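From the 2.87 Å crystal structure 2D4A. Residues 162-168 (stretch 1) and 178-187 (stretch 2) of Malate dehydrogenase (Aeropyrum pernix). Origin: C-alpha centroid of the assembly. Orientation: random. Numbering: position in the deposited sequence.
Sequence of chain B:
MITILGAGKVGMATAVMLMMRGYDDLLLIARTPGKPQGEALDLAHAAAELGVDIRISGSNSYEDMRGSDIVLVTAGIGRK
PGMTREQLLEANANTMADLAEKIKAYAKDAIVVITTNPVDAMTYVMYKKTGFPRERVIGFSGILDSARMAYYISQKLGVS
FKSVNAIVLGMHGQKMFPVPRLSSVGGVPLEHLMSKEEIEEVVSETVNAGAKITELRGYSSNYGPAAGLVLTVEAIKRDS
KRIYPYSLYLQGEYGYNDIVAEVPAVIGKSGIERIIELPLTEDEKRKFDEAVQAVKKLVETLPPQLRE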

# COMPACT_ATOMS: atom_id res chain seq x y z
N LYS B 162 11.32 -1.28 14.25
CA LYS B 162 10.55 -0.05 14.05
C LYS B 162 10.65 0.79 15.31
O LYS B 162 10.46 2.00 15.26
N SER B 163 10.93 0.15 16.43
CA SER B 163 11.01 0.87 17.68
C SER B 163 12.41 1.28 18.05
O SER B 163 12.66 1.73 19.17
N VAL B 164 13.33 1.12 17.12
CA VAL B 164 14.71 1.48 17.37
C VAL B 164 15.10 2.68 16.56
O VAL B 164 14.85 2.75 15.36
N ASN B 165 15.74 3.64 17.22
CA ASN B 165 16.19 4.86 16.58
C ASN B 165 17.72 4.85 16.64
O ASN B 165 18.30 5.12 17.68
N ALA B 166 18.37 4.52 15.53
CA ALA B 166 19.83 4.45 15.50
C ALA B 166 20.51 5.58 14.73
O ALA B 166 20.24 5.78 13.54
N ILE B 167 21.39 6.31 15.40
CA ILE B 167 22.10 7.41 14.76
C ILE B 167 23.51 6.98 14.34
O ILE B 167 24.28 6.44 15.14
N VAL B 168 23.85 7.20 13.07
CA VAL B 168 25.17 6.84 12.56
C VAL B 168 25.78 8.02 11.80
O VAL B 168 25.07 8.94 11.40
N PRO B 178 28.43 4.74 15.01
CA PRO B 178 27.12 5.02 15.59
C PRO B 178 27.30 5.99 16.74
O PRO B 178 28.41 6.16 17.23
N VAL B 179 26.21 6.60 17.19
CA VAL B 179 26.29 7.53 18.31
C VAL B 179 25.32 7.06 19.40
O VAL B 179 24.25 7.65 19.59
N PRO B 180 25.69 5.99 20.13
CA PRO B 180 24.86 5.42 21.20
C PRO B 180 24.31 6.46 22.18
O PRO B 180 23.20 6.31 22.70
N ARG B 181 25.09 7.50 22.43
CA ARG B 181 24.67 8.56 23.33
C ARG B 181 23.39 9.20 22.79
O ARG B 181 22.55 9.68 23.55
N LEU B 182 23.24 9.19 21.48
CA LEU B 182 22.06 9.80 20.89
C LEU B 182 21.08 8.81 20.30
O LEU B 182 20.20 9.19 19.51
N SER B 183 21.21 7.54 20.67
CA SER B 183 20.33 6.50 20.15
C SER B 183 19.38 6.00 21.23
O SER B 183 19.56 6.32 22.40
N SER B 184 18.36 5.25 20.84
CA SER B 184 17.43 4.75 21.83
C SER B 184 16.49 3.69 21.28
O SER B 184 16.52 3.36 20.09
N VAL B 185 15.67 3.14 22.17
CA VAL B 185 14.70 2.10 21.85
C VAL B 185 13.41 2.37 22.62
O VAL B 185 13.40 2.31 23.85
N GLY B 186 12.33 2.66 21.91
CA GLY B 186 11.07 2.94 22.57
C GLY B 186 11.19 4.06 23.59
O GLY B 186 10.40 4.12 24.53
N GLY B 187 12.16 4.94 23.41
CA GLY B 187 12.35 6.04 24.34
C GLY B 187 13.43 5.80 25.39
O GLY B 187 13.70 6.65 26.23

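The two stretches pair as an interrupted antiparallel ladder, held by backbone hydrogen bonds, a serine hydroxyl and small apolar side-chain contacts. Val 164 and Val 185 form a non-hydrogen-bonded pair, and their side chains lie on the same face of the sheet. Both are t rotamers, and Val 164 CG2 meets Val 185 CG2 at 4.2 Å. Asn 165 and Ser 184 share the other face. Their backbones are joined in both directions: Asn 165 N donates to Ser 184 O at 3.0 Å, and Ser 184 N donates to Asn 165 O at 3.2 Å. Their side chains do not bond directly. Asn 165 (chi1 t) and Ser 184 (chi1 p) are linked by water 1, which lies 2.7 Å from both Asn 165 OD1 and Ser 184 OG. The water donates to Asn 165 OD1.

Between the bridges, Ser 183 stands in for a backbone partner. In its m rotamer, its OG accepts from Ile 167 N at 3.2 Å. The same OG donates to Val 179 O at 3.2 Å, so the hydroxyl links Ile 167 N to Val 179 O, a carbonyl of its own stretch. The side chain of Ala 166 points away and adds little.

Ile 167 points toward stretch 2 and has the largest covered area of any residue here. With chi1 and chi2 both m, its CG1 comes within 3.6 Å of Leu 182 O, and its CG2 packs 3.9 Å from Val 179 CB. Val 179 is a t rotamer, and its N donates to Ile 167 O at 2.8 Å.

Pairing resumes at Val 168 and Pro 178, whose side chains share a face. Val 168 is m, and its CG1 lies 4.2 Å from Pro 178 CB. At the other end, Gly 186 has no side chain; its N donates to Ser 163 O at 2.9 Å.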

# COMPACT_ATOMS: atom_id res chain seq x y z
CB LYS B 162 9.08 -0.38 13.82
CG LYS B 162 8.81 -1.22 12.61
CD LYS B 162 8.06 -0.44 11.56
CE LYS B 162 6.66 -0.06 12.01
NZ LYS B 162 6.06 0.78 10.95
CB SER B 163 10.40 0.03 18.80
OG SER B 163 8.99 0.03 18.68
CB VAL B 164 15.64 0.33 17.03
CG1 VAL B 164 17.07 0.73 17.32
CG2 VAL B 164 15.23 -0.91 17.81
CB ASN B 165 15.60 6.04 17.37
CG ASN B 165 16.07 7.39 16.86
OD1 ASN B 165 16.29 8.31 17.65
ND2 ASN B 165 16.23 7.52 15.54
CB ALA B 166 20.29 3.11 14.95
CB ILE B 167 22.15 8.63 15.74
CG1 ILE B 167 20.74 9.20 15.92
CG2 ILE B 167 23.11 9.70 15.23
CD1 ILE B 167 20.08 9.68 14.63
CB VAL B 168 25.09 5.59 11.63
CG1 VAL B 168 24.74 4.36 12.43
CG2 VAL B 168 24.05 5.81 10.53
CB PRO B 178 26.70 3.67 16.11
CG PRO B 178 28.00 3.23 16.74
CD PRO B 178 28.98 3.52 15.61
CB VAL B 179 25.94 8.95 17.83
CG1 VAL B 179 26.19 9.97 18.92
CG2 VAL B 179 26.77 9.29 16.60
CB PRO B 180 25.81 4.43 21.88
CG PRO B 180 26.67 3.98 20.75
CD PRO B 180 26.98 5.28 20.04
CB ARG B 181 25.77 9.62 23.42
CG ARG B 181 25.51 10.77 24.38
CD ARG B 181 26.74 11.64 24.46
NE ARG B 181 26.91 12.43 23.25
CZ ARG B 181 26.28 13.57 23.03
NH1 ARG B 181 25.44 14.05 23.93
NH2 ARG B 181 26.48 14.23 21.89
CB LEU B 182 22.49 10.80 19.81
CG LEU B 182 23.40 11.96 20.23
CD1 LEU B 182 23.82 12.70 18.96
CD2 LEU B 182 22.69 12.91 21.19
CB SER B 183 21.15 5.32 19.61
OG SER B 183 21.92 5.72 18.49
CB SER B 184 16.63 5.91 22.43
OG SER B 184 15.97 6.63 21.41
CB VAL B 185 15.24 0.71 22.26
CG1 VAL B 185 14.23 -0.38 21.93
CG2 VAL B 185 16.56 0.45 21.56
O HOH W 1 16.48 9.02 20.27